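Local coordinates for protein NUDIX hydrolase (Alicyclobacillus acidocaldarius subsp. acidocaldarius, PDB 3QSJ) that probably hydrolyses phosphorus-containing anhydride bonds with the help of divalent metal ions, as Nudix family enzymes generally do, and is seen here with bound calcium, at residues A[54-59]-A[75-80]; A[88-93]-A[121-126]; A[183-188]-A[192-197]; A[14-19]-A[205-210]. All coordinates share one frame; numbering follows the deposited sequence.

Contact 1. Residues A[54-59]-A[75-80]; sequences AEMAKR and LAVTAL
M56 and A57 of helix 51-58 close around V77 on helix 72-87, the helix of the Nudix fold that carries the calcium ligands E82 and E86 further along. M56, present as selenomethionine, can be followed outward from the backbone. Its CB already lies 3.9 Å from V77 CG1. CG then carries the chain past the valine, and SE is occupied mainly with the third helix of this cluster, 119-125, touching S121 and L124. A bend at the last torsion (chi3 -86°) turns CE back toward helix 72-87, where it packs 3.8 Å from V77 CG1. The selenomethionine thus arches over one methyl, meeting it at both its root and its tip. The other branch of V77 belongs to A57: CG1 stands anti to the backbone N (chi1 171°), which leaves CG2 to face the neighbouring helix turn. With an alanine here both branches would be gone, which would probably open a gap between the helices and leave the M56 methyl free to shift. T78, one residue on, ties the helices together by a hydrogen bond from OG1 to D53. The main chain of helix 51-58 also takes part, A57 CA lying 3.9 Å from V77 CG2.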
loop_
_atom_site.group_PDB
_atom_site.type_symbol
_atom_site.label_atom_id
_atom_site.label_comp_id
_atom_site.label_asym_id
_atom_site.label_seq_id
_atom_site.Cartn_x
_atom_site.Cartn_y
_atom_site.Cartn_z
ATOM N N ALA A 54 11.848 -7.677 -6.306
ATOM C CA ALA A 54 12.487 -7.349 -7.578
ATOM C C ALA A 54 12.358 -8.523 -8.558
ATOM O O ALA A 54 12.180 -8.286 -9.747
ATOM C CB ALA A 54 13.954 -7.027 -7.353
ATOM N N GLU A 55 12.303 -9.765 -8.049
ATOM C CA GLU A 55 12.169 -10.941 -8.956
ATOM C C GLU A 55 10.783 -10.908 -9.646
ATOM O O GLU A 55 10.672 -11.045 -10.878
ATOM C CB GLU A 55 12.312 -12.244 -8.170
ATOM C CG GLU A 55 13.695 -12.458 -7.561
ATOM C CD GLU A 55 13.871 -13.826 -6.938
ATOM O OE1 GLU A 55 13.217 -14.103 -5.905
ATOM O OE2 GLU A 55 14.673 -14.620 -7.477
HETATM N N MSE A 56 9.718 -10.642 -8.845
HETATM C CA MSE A 56 8.373 -10.513 -9.385
HETATM C C MSE A 56 8.257 -9.282 -10.292
HETATM O O MSE A 56 7.544 -9.347 -11.299
HETATM C CB MSE A 56 7.344 -10.383 -8.245
HETATM C CG MSE A 56 7.131 -11.732 -7.526
HETATM SE SE MSE A 56 5.689 -11.567 -6.217
HETATM C CE MSE A 56 6.847 -10.855 -4.694
ATOM N N ALA A 57 9.008 -8.217 -9.993
ATOM C CA ALA A 57 8.920 -7.035 -10.844
ATOM C C ALA A 57 9.419 -7.331 -12.276
ATOM O O ALA A 57 8.930 -6.715 -13.229
ATOM C CB ALA A 57 9.654 -5.868 -10.233
ATOM N N LYS A 58 10.433 -8.229 -12.418
ATOM C CA LYS A 58 11.004 -8.578 -13.730
ATOM C C LYS A 58 9.989 -9.439 -14.568
ATOM O O LYS A 58 10.106 -9.476 -15.795
ATOM C CB LYS A 58 12.359 -9.262 -13.537
ATOM C CG LYS A 58 13.418 -8.287 -13.005
ATOM C CD LYS A 58 14.741 -8.996 -12.763
ATOM C CE LYS A 58 15.876 -8.056 -12.408
ATOM N NZ LYS A 58 15.730 -7.487 -11.044
ATOM N N ARG A 59 8.947 -10.006 -13.922
ATOM C CA ARG A 59 7.885 -10.762 -14.624
ATOM C C ARG A 59 6.626 -9.909 -14.809
ATOM O O ARG A 59 5.641 -10.385 -15.414
ATOM C CB ARG A 59 7.425 -11.992 -13.792
ATOM C CG ARG A 59 8.545 -12.759 -13.170
ATOM C CD ARG A 59 8.077 -13.981 -12.429
ATOM N NE ARG A 59 9.303 -14.717 -12.150
ATOM C CZ ARG A 59 9.802 -14.955 -10.958
ATOM N NH1 ARG A 59 9.090 -14.692 -9.869
ATOM N NH2 ARG A 59 10.959 -15.590 -10.839
ATOM N N LEU A 75 9.713 -1.766 -5.885
ATOM C CA LEU A 75 9.003 -1.186 -4.712
ATOM C C LEU A 75 7.470 -1.187 -4.897
ATOM O O LEU A 75 6.738 -1.361 -3.917
ATOM C CB LEU A 75 9.594 0.221 -4.382
ATOM C CG LEU A 75 10.982 0.030 -3.738
ATOM C CD1 LEU A 75 11.736 1.313 -3.653
ATOM C CD2 LEU A 75 10.846 -0.535 -2.311
ATOM N N ALA A 76 6.989 -1.080 -6.155
ATOM C CA ALA A 76 5.540 -1.184 -6.459
ATOM C C ALA A 76 5.082 -2.572 -6.054
ATOM O O ALA A 76 4.056 -2.717 -5.386
ATOM C CB ALA A 76 5.250 -0.965 -7.946
ATOM N N VAL A 77 5.887 -3.566 -6.375
ATOM C CA VAL A 77 5.630 -4.945 -5.965
ATOM C C VAL A 77 5.625 -5.081 -4.443
ATOM O O VAL A 77 4.705 -5.709 -3.885
ATOM C CB VAL A 77 6.596 -5.941 -6.672
ATOM C CG1 VAL A 77 6.448 -7.331 -6.052
ATOM C CG2 VAL A 77 6.248 -6.017 -8.182
ATOM N N THR A 78 6.607 -4.468 -3.762
ATOM C CA THR A 78 6.663 -4.508 -2.285
ATOM C C THR A 78 5.317 -4.022 -1.772
ATOM O O THR A 78 4.721 -4.644 -0.929
ATOM C CB THR A 78 7.819 -3.606 -1.756
ATOM O OG1 THR A 78 9.060 -4.103 -2.275
ATOM C CG2 THR A 78 7.786 -3.473 -0.198
ATOM N N ALA A 79 4.847 -2.899 -2.289
ATOM C CA ALA A 79 3.578 -2.316 -1.838
ATOM C C ALA A 79 2.378 -3.246 -2.065
ATOM O O ALA A 79 1.554 -3.431 -1.157
ATOM C CB ALA A 79 3.365 -0.968 -2.510
ATOM N N LEU A 80 2.321 -3.858 -3.242
ATOM C CA LEU A 80 1.225 -4.777 -3.619
ATOM C C LEU A 80 1.291 -6.026 -2.742
ATOM O O LEU A 80 0.246 -6.519 -2.286
ATOM C CB LEU A 80 1.367 -5.129 -5.096
ATOM C CG LEU A 80 0.929 -3.986 -6.019
ATOM C CD1 LEU A 80 1.578 -4.147 -7.406
ATOM C CD2 LEU A 80 -0.603 -3.867 -6.046
#

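Contact 2. Residues A[88-93]-A[121-126]; sequences GWLLAV and SAWLSA
L90 and V93, in the segment that follows the metal-binding helix 72-87 of the Nudix fold, present their side chains to W123 and L124 of helix 119-125. L90 CD1 meets the six-membered part of the W123 indole obliquely, nearest to CZ3 at 3.6 Å, with CE3 and CH2 slightly further off. A looser apolar contact lies alongside, V93 CG1 to L124 CD2 at 4.2 Å. In the next shell F131 touches L90, V93 and L124 together, and L90 also rests on A84 of helix 72-87. The indole is fixed from outside: its NE1 donates a hydrogen bond to E109 OE2, and R127 makes a cation-pi contact with the ring. The torsion of W123, with CG opposite the backbone N (chi1 -173°), swings the ring across to L90. On the other segment, G88 leaves the helix with positive phi (76°) and redirects the chain, while the backbone of V93 bonds to M101 and that of A92 to D132, holding this loop in place. W123 and L124 also brace each other within their helix: L124 CD2 lies in the indole plane, at the ring edge, 3.8 Å from W123 CZ3.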
loop_
_atom_site.group_PDB
_atom_site.type_symbol
_atom_site.label_atom_id
_atom_site.label_comp_id
_atom_site.label_asym_id
_atom_site.label_seq_id
_atom_site.Cartn_x
_atom_site.Cartn_y
_atom_site.Cartn_z
ATOM N N GLY A 88 -5.798 -8.958 2.493
ATOM C CA GLY A 88 -6.343 -10.133 1.794
ATOM C C GLY A 88 -6.809 -9.930 0.364
ATOM O O GLY A 88 -7.624 -10.720 -0.148
ATOM N N TRP A 89 -6.393 -8.830 -0.260
ATOM C CA TRP A 89 -6.738 -8.606 -1.677
ATOM C C TRP A 89 -5.420 -8.440 -2.452
ATOM O O TRP A 89 -4.541 -7.654 -2.030
ATOM C CB TRP A 89 -7.601 -7.338 -1.881
ATOM C CG TRP A 89 -9.006 -7.482 -1.323
ATOM C CD1 TRP A 89 -9.396 -7.271 -0.033
ATOM C CD2 TRP A 89 -10.200 -7.818 -2.048
ATOM N NE1 TRP A 89 -10.734 -7.568 0.118
ATOM C CE2 TRP A 89 -11.252 -7.912 -1.102
ATOM C CE3 TRP A 89 -10.460 -8.170 -3.383
ATOM C CZ2 TRP A 89 -12.567 -8.244 -1.469
ATOM C CZ3 TRP A 89 -11.763 -8.438 -3.753
ATOM C CH2 TRP A 89 -12.805 -8.439 -2.811
ATOM N N LEU A 90 -5.338 -9.091 -3.619
ATOM C CA LEU A 90 -4.213 -8.892 -4.540
ATOM C C LEU A 90 -4.700 -7.971 -5.560
ATOM O O LEU A 90 -5.622 -8.318 -6.334
ATOM C CB LEU A 90 -3.765 -10.179 -5.261
ATOM C CG LEU A 90 -2.692 -10.988 -4.608
ATOM C CD1 LEU A 90 -2.578 -12.379 -5.249
ATOM C CD2 LEU A 90 -1.352 -10.260 -4.613
ATOM N N LEU A 91 -4.116 -6.781 -5.591
ATOM C CA LEU A 91 -4.473 -5.741 -6.542
ATOM C C LEU A 91 -3.634 -5.834 -7.783
ATOM O O LEU A 91 -2.481 -6.296 -7.734
ATOM C CB LEU A 91 -4.244 -4.349 -5.934
ATOM C CG LEU A 91 -5.360 -3.845 -5.008
ATOM C CD1 LEU A 91 -5.532 -4.721 -3.861
ATOM C CD2 LEU A 91 -5.041 -2.545 -4.510
ATOM N N ALA A 92 -4.208 -5.331 -8.901
ATOM C CA ALA A 92 -3.464 -5.193 -10.184
ATOM C C ALA A 92 -2.825 -6.488 -10.679
ATOM O O ALA A 92 -1.784 -6.450 -11.311
ATOM C CB ALA A 92 -2.374 -4.104 -10.039
ATOM N N VAL A 93 -3.510 -7.589 -10.514
ATOM C CA VAL A 93 -3.011 -8.883 -11.039
ATOM C C VAL A 93 -3.722 -9.181 -12.366
ATOM O O VAL A 93 -4.953 -8.929 -12.500
ATOM C CB VAL A 93 -3.185 -10.008 -9.987
ATOM C CG1 VAL A 93 -2.921 -11.417 -10.570
ATOM C CG2 VAL A 93 -2.249 -9.757 -8.789
ATOM N N SER A 121 5.374 -14.931 -4.672
ATOM C CA SER A 121 6.026 -15.242 -5.948
ATOM C C SER A 121 5.647 -16.650 -6.450
ATOM O O SER A 121 5.289 -16.816 -7.630
ATOM C CB SER A 121 7.539 -15.091 -5.790
ATOM O OG SER A 121 8.198 -15.444 -6.987
ATOM N N ALA A 122 5.632 -17.630 -5.538
ATOM C CA ALA A 122 5.250 -19.017 -5.801
ATOM C C ALA A 122 3.792 -19.127 -6.198
ATOM O O ALA A 122 3.469 -19.846 -7.151
ATOM C CB ALA A 122 5.506 -19.871 -4.566
ATOM N N TRP A 123 2.899 -18.420 -5.473
ATOM C CA TRP A 123 1.464 -18.494 -5.776
ATOM C C TRP A 123 1.223 -17.939 -7.196
ATOM O O TRP A 123 0.436 -18.518 -7.965
ATOM C CB TRP A 123 0.660 -17.695 -4.712
ATOM C CG TRP A 123 -0.831 -17.840 -4.841
ATOM C CD1 TRP A 123 -1.630 -18.738 -4.180
ATOM C CD2 TRP A 123 -1.701 -17.041 -5.636
ATOM N NE1 TRP A 123 -2.942 -18.582 -4.580
ATOM C CE2 TRP A 123 -3.018 -17.521 -5.436
ATOM C CE3 TRP A 123 -1.507 -15.950 -6.497
ATOM C CZ2 TRP A 123 -4.116 -16.963 -6.085
ATOM C CZ3 TRP A 123 -2.590 -15.438 -7.173
ATOM C CH2 TRP A 123 -3.878 -15.925 -6.947
ATOM N N LEU A 124 1.883 -16.813 -7.527
ATOM C CA LEU A 124 1.699 -16.209 -8.850
ATOM C C LEU A 124 2.282 -17.103 -9.970
ATOM O O LEU A 124 1.661 -17.256 -11.025
ATOM C CB LEU A 124 2.338 -14.820 -8.914
ATOM C CG LEU A 124 1.588 -13.768 -8.040
ATOM C CD1 LEU A 124 2.389 -12.488 -7.940
ATOM C CD2 LEU A 124 0.189 -13.416 -8.683
ATOM N N SER A 125 3.503 -17.653 -9.741
ATOM C CA SER A 125 4.242 -18.426 -10.753
ATOM C C SER A 125 3.628 -19.793 -11.042
ATOM O O SER A 125 3.778 -20.310 -12.154
ATOM C CB SER A 125 5.732 -18.484 -10.429
ATOM O OG SER A 125 6.008 -19.302 -9.307
ATOM N N ALA A 126 2.847 -20.331 -10.100
ATOM C CA ALA A 126 2.109 -21.588 -10.341
ATOM C C ALA A 126 0.899 -21.301 -11.267
ATOM O O ALA A 126 0.305 -22.222 -11.862
ATOM C CB ALA A 126 1.624 -22.172 -9.002
#

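Contact 3. Residues A[183-188]-A[192-197]; sequences RDMLTR and GELPAV
A Schellman motif ends helix 182-190 at G192, and the chain turning out of it is gripped by R188, both through its backbone and through its side chain. G192 has positive phi (93°), a conformation in which a CB would press on the carbonyl O of the residue before. Just beyond it, R188 O receives two weak bonds, from E193 N at 3.1 Å and from L194 N at 3.4 Å. The side chains add a salt bridge: R188 NE donates to E193 OE2 over 2.8 Å, with an N-H...O angle of 161°. The oxygen lies close to the guanidinium plane and is met nearly along its C-O axis, yet the two flat groups are turned 72° against each other, and it is OE2 that makes the bridge. R188 is bent at chi3, which folds its guanidinium back over the turn, where one face is covered by L194. The methyl CD1 of that leucine stands over the centre of the group, 3.7 Å from R188 CZ. The same methyl reaches M185, here selenomethionine, whose SE packs 3.8 Å away. This joins the helix-to-helix connection to the Nudix sheet: M185 also rests on V28 of strand 24-31, L194 touches R30 and V42, and the backbone of P195 bonds to V42. The loop then enters helix 198-209, with V197 at the N-cap position. In the turn leading up to R188, T187 OG1 donates to R183 O at 3.0 Å, and this carbonyl takes T187 N on the opposite face of its plane.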
loop_
_atom_site.group_PDB
_atom_site.type_symbol
_atom_site.label_atom_id
_atom_site.label_comp_id
_atom_site.label_asym_id
_atom_site.label_seq_id
_atom_site.Cartn_x
_atom_site.Cartn_y
_atom_site.Cartn_z
ATOM N N ARG A 183 -11.019 12.772 4.448
ATOM C CA ARG A 183 -11.339 13.937 5.313
ATOM C C ARG A 183 -11.561 13.530 6.794
ATOM O O ARG A 183 -11.030 14.194 7.712
ATOM C CB ARG A 183 -12.582 14.648 4.749
ATOM C CG ARG A 183 -12.738 16.098 5.184
ATOM C CD ARG A 183 -13.961 16.732 4.530
ATOM N NE ARG A 183 -13.872 16.749 3.064
ATOM C CZ ARG A 183 -13.408 17.771 2.349
ATOM N NH1 ARG A 183 -13.367 17.697 1.025
ATOM N NH2 ARG A 183 -12.978 18.876 2.955
ATOM N N ASP A 184 -12.377 12.468 7.016
ATOM C CA ASP A 184 -12.730 11.895 8.332
ATOM C C ASP A 184 -11.452 11.540 9.088
ATOM O O ASP A 184 -11.247 11.977 10.217
ATOM C CB ASP A 184 -13.548 10.579 8.165
ATOM C CG ASP A 184 -15.069 10.650 8.100
ATOM O OD1 ASP A 184 -15.600 11.714 7.713
ATOM O OD2 ASP A 184 -15.728 9.596 8.357
HETATM N N MSE A 185 -10.585 10.749 8.441
HETATM C CA MSE A 185 -9.344 10.259 9.019
HETATM C C MSE A 185 -8.373 11.394 9.320
HETATM O O MSE A 185 -7.802 11.454 10.410
HETATM C CB MSE A 185 -8.696 9.253 8.079
HETATM C CG MSE A 185 -7.562 8.526 8.735
HETATM SE SE MSE A 185 -8.026 7.830 10.487
HETATM C CE MSE A 185 -9.123 6.472 10.016
ATOM N N LEU A 186 -8.262 12.327 8.400
ATOM C CA LEU A 186 -7.410 13.506 8.576
ATOM C C LEU A 186 -7.785 14.289 9.836
ATOM O O LEU A 186 -6.909 14.614 10.632
ATOM C CB LEU A 186 -7.475 14.438 7.333
ATOM C CG LEU A 186 -6.522 15.660 7.368
ATOM C CD1 LEU A 186 -5.054 15.245 7.639
ATOM C CD2 LEU A 186 -6.623 16.466 6.120
ATOM N N THR A 187 -9.093 14.575 10.025
ATOM C CA THR A 187 -9.605 15.337 11.154
ATOM C C THR A 187 -9.277 14.608 12.451
ATOM O O THR A 187 -8.797 15.237 13.402
ATOM C CB THR A 187 -11.093 15.636 10.921
ATOM O OG1 THR A 187 -11.187 16.456 9.748
ATOM C CG2 THR A 187 -11.758 16.320 12.102
ATOM N N ARG A 188 -9.391 13.260 12.431
ATOM C CA ARG A 188 -9.106 12.435 13.598
ATOM C C ARG A 188 -7.648 12.473 13.987
ATOM O O ARG A 188 -7.354 12.431 15.173
ATOM C CB ARG A 188 -9.605 11.013 13.410
ATOM C CG ARG A 188 -11.126 10.980 13.363
ATOM C CD ARG A 188 -11.642 9.591 13.567
ATOM N NE ARG A 188 -11.438 9.169 14.950
ATOM C CZ ARG A 188 -11.497 7.910 15.358
ATOM N NH1 ARG A 188 -11.749 6.933 14.489
ATOM N NH2 ARG A 188 -11.300 7.611 16.634
ATOM N N GLY A 192 -5.737 14.800 17.300
ATOM C CA GLY A 192 -4.937 14.060 18.269
ATOM C C GLY A 192 -5.538 12.758 18.764
ATOM O O GLY A 192 -4.945 12.104 19.626
ATOM N N GLU A 193 -6.690 12.352 18.194
ATOM C CA GLU A 193 -7.421 11.128 18.521
ATOM C C GLU A 193 -6.595 9.890 18.144
ATOM O O GLU A 193 -6.557 8.923 18.913
ATOM C CB GLU A 193 -8.759 11.077 17.750
ATOM C CG GLU A 193 -9.589 12.354 17.813
ATOM C CD GLU A 193 -11.054 12.252 17.434
ATOM O OE1 GLU A 193 -11.792 13.230 17.695
ATOM O OE2 GLU A 193 -11.472 11.199 16.898
ATOM N N LEU A 194 -5.948 9.928 16.970
ATOM C CA LEU A 194 -5.140 8.805 16.427
ATOM C C LEU A 194 -3.745 9.263 15.946
ATOM O O LEU A 194 -3.637 10.292 15.277
ATOM C CB LEU A 194 -5.871 8.101 15.268
ATOM C CG LEU A 194 -7.261 7.525 15.554
ATOM C CD1 LEU A 194 -8.033 7.395 14.305
ATOM C CD2 LEU A 194 -7.180 6.175 16.294
ATOM N N PRO A 195 -2.671 8.504 16.234
ATOM C CA PRO A 195 -1.351 8.934 15.773
ATOM C C PRO A 195 -1.091 8.470 14.342
ATOM O O PRO A 195 -1.575 7.411 13.920
ATOM C CB PRO A 195 -0.387 8.258 16.749
ATOM C CG PRO A 195 -1.202 7.243 17.491
ATOM C CD PRO A 195 -2.589 7.277 17.054
ATOM N N ALA A 196 -0.298 9.259 13.599
ATOM C CA ALA A 196 0.109 8.887 12.230
ATOM C C ALA A 196 1.462 9.543 11.900
ATOM O O ALA A 196 1.741 10.617 12.415
ATOM C CB ALA A 196 -0.962 9.289 11.202
ATOM N N VAL A 197 2.273 8.921 11.042
ATOM C CA VAL A 197 3.544 9.521 10.604
ATOM C C VAL A 197 3.265 10.654 9.607
ATOM O O VAL A 197 2.208 10.657 8.987
ATOM C CB VAL A 197 4.587 8.480 10.119
ATOM C CG1 VAL A 197 4.865 7.459 11.211
ATOM C CG2 VAL A 197 4.129 7.778 8.826
#

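Contact 4. Residues A[14-19]-A[205-210]; sequences VVIRDG and KALVAC
V14, I16 and L207 meet through methyl groups alone, so no ring, amide or carboxylate offers a face or an edge to this contact. The guanidinium of R17 is turned to the other side of strand 7-18, where it makes a cation-pi contact with W179 and, through NE, a salt bridge to E25. V14 and I16, two residues apart on that strand, both point at helix 198-209, and L207 comes from the helix to fit against the pair. The leucine fork divides the work: CD2 lies 3.9 Å from I16 CG2, while CD1 lies 4.0 Å from the same I16 CG2 and 4.1 Å from V14 CG1. The isoleucine methyl is therefore held between the prongs, whereas V14 and L207 reach for one another tip to tip. I16 offers CG2 because its CG1 sits between the backbone N and the carbonyl carbon (chi1 68°), directing the longer branch elsewhere. Here one helix packs on one face of the central Nudix sheet; V15, alternating with these two residues, turns to the opposite face, against L91. The strand is held in the sheet by backbone bonds to the parallel strand 151-160, V14 to F157 and C159, and I16 to C159, while V15 bonds to L27. A182 adds to the packing round L207, and A213 and A216 of helix 213-219 close on I16. With only methyls at the interface, cohesion depends on shape and on exclusion of water, not on direction-specific bonds.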
loop_
_atom_site.group_PDB
_atom_site.type_symbol
_atom_site.label_atom_id
_atom_site.label_comp_id
_atom_site.label_asym_id
_atom_site.label_seq_id
_atom_site.Cartn_x
_atom_site.Cartn_y
_atom_site.Cartn_z
ATOM N N VAL A 14 -1.527 3.169 -1.409
ATOM C CA VAL A 14 -2.642 4.031 -1.051
ATOM C C VAL A 14 -3.729 3.593 -2.015
ATOM O O VAL A 14 -3.665 3.924 -3.221
ATOM C CB VAL A 14 -2.257 5.522 -1.222
ATOM C CG1 VAL A 14 -3.420 6.442 -0.795
ATOM C CG2 VAL A 14 -0.980 5.853 -0.428
ATOM N N VAL A 15 -4.697 2.834 -1.499
ATOM C CA VAL A 15 -5.778 2.272 -2.343
ATOM C C VAL A 15 -6.996 3.149 -2.140
ATOM O O VAL A 15 -7.513 3.265 -1.018
ATOM C CB VAL A 15 -6.061 0.795 -1.959
ATOM C CG1 VAL A 15 -7.072 0.171 -2.931
ATOM C CG2 VAL A 15 -4.760 -0.032 -1.927
ATOM N N ILE A 16 -7.479 3.738 -3.217
ATOM C CA ILE A 16 -8.619 4.663 -3.135
ATOM C C ILE A 16 -9.822 4.334 -3.983
ATOM O O ILE A 16 -9.750 3.511 -4.887
ATOM C CB ILE A 16 -8.140 6.091 -3.558
ATOM C CG1 ILE A 16 -7.773 6.157 -5.086
ATOM C CG2 ILE A 16 -7.040 6.610 -2.637
ATOM C CD1 ILE A 16 -7.459 7.645 -5.603
ATOM N N ARG A 17 -10.953 4.968 -3.661
ATOM C CA ARG A 17 -12.132 4.807 -4.509
ATOM C C ARG A 17 -12.952 6.121 -4.401
ATOM O O ARG A 17 -12.760 6.903 -3.477
ATOM C CB ARG A 17 -12.949 3.594 -4.055
ATOM C CG ARG A 17 -13.626 3.836 -2.699
ATOM C CD ARG A 17 -14.222 2.543 -2.165
ATOM N NE ARG A 17 -15.015 2.768 -0.939
ATOM C CZ ARG A 17 -15.601 1.777 -0.287
ATOM N NH1 ARG A 17 -15.495 0.522 -0.736
ATOM N NH2 ARG A 17 -16.313 2.026 0.823
ATOM N N ASP A 18 -13.849 6.346 -5.340
ATOM C CA ASP A 18 -14.774 7.470 -5.233
ATOM C C ASP A 18 -15.844 7.029 -4.246
ATOM O O ASP A 18 -16.425 5.951 -4.427
ATOM C CB ASP A 18 -15.403 7.758 -6.589
ATOM C CG ASP A 18 -14.453 8.471 -7.538
ATOM O OD1 ASP A 18 -13.630 9.329 -7.056
ATOM O OD2 ASP A 18 -14.525 8.198 -8.743
ATOM N N GLY A 19 -16.047 7.814 -3.183
ATOM C CA GLY A 19 -16.937 7.454 -2.088
ATOM C C GLY A 19 -18.182 8.300 -1.963
ATOM O O GLY A 19 -18.558 9.039 -2.891
ATOM N N LYS A 205 -4.161 14.741 3.162
ATOM C CA LYS A 205 -4.431 16.121 2.738
ATOM C C LYS A 205 -4.486 16.204 1.202
ATOM O O LYS A 205 -5.344 16.931 0.665
ATOM C CB LYS A 205 -3.347 17.096 3.234
ATOM C CG LYS A 205 -3.307 17.322 4.721
ATOM C CD LYS A 205 -2.154 18.294 5.056
ATOM C CE LYS A 205 -2.043 18.559 6.536
ATOM N NZ LYS A 205 -0.672 18.975 6.920
ATOM N N ALA A 206 -3.594 15.445 0.495
ATOM C CA ALA A 206 -3.552 15.448 -0.989
ATOM C C ALA A 206 -4.849 14.876 -1.508
ATOM O O ALA A 206 -5.434 15.422 -2.425
ATOM C CB ALA A 206 -2.370 14.624 -1.516
ATOM N N LEU A 207 -5.312 13.769 -0.921
ATOM C CA LEU A 207 -6.593 13.143 -1.304
ATOM C C LEU A 207 -7.804 14.072 -1.035
ATOM O O LEU A 207 -8.717 14.166 -1.866
ATOM C CB LEU A 207 -6.758 11.853 -0.504
ATOM C CG LEU A 207 -5.819 10.693 -0.899
ATOM C CD1 LEU A 207 -6.109 9.468 -0.021
ATOM C CD2 LEU A 207 -5.942 10.362 -2.394
ATOM N N VAL A 208 -7.789 14.804 0.087
ATOM C CA VAL A 208 -8.898 15.735 0.396
ATOM C C VAL A 208 -8.997 16.861 -0.644
ATOM O O VAL A 208 -10.118 17.271 -0.991
ATOM C CB VAL A 208 -8.788 16.247 1.860
ATOM C CG1 VAL A 208 -9.754 17.413 2.163
ATOM C CG2 VAL A 208 -9.012 15.094 2.844
ATOM N N ALA A 209 -7.842 17.352 -1.142
ATOM C CA ALA A 209 -7.785 18.444 -2.131
ATOM C C ALA A 209 -8.200 17.972 -3.513
ATOM O O ALA A 209 -8.476 18.779 -4.382
ATOM C CB ALA A 209 -6.379 19.017 -2.199
ATOM N N CYS A 210 -8.201 16.662 -3.724
ATOM C CA CYS A 210 -8.489 16.055 -4.998
ATOM C C CYS A 210 -9.985 15.797 -5.248
ATOM O O CYS A 210 -10.618 15.174 -4.423
ATOM C CB CYS A 210 -7.686 14.771 -5.125
ATOM S SG CYS A 210 -7.566 14.197 -6.819
#

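Contacts 1 and 2 adjoin, with centres 11 Å apart: M56 SE lies 3.8 Å from L124 CD1, so helices 51-58, 72-87 and 119-125 form one cluster. Contacts 3 and 4 form a second cluster beyond the chain's centre, their centres 15 Å apart; the consecutive helices 182-190 and 198-209 meet where R183 N comes within 3.5 Å of V208 CG2. The sheet mediates between the two groups, and L91 CD2 touches V15 CG2 at 3.6 Å, linking contact 2 to contact 4. The calcium ion, bound by G46, E82 and E86, lies about 13 Å from each of the side chains of V77, L90 and V14, whereas contact 3 is remote from that site.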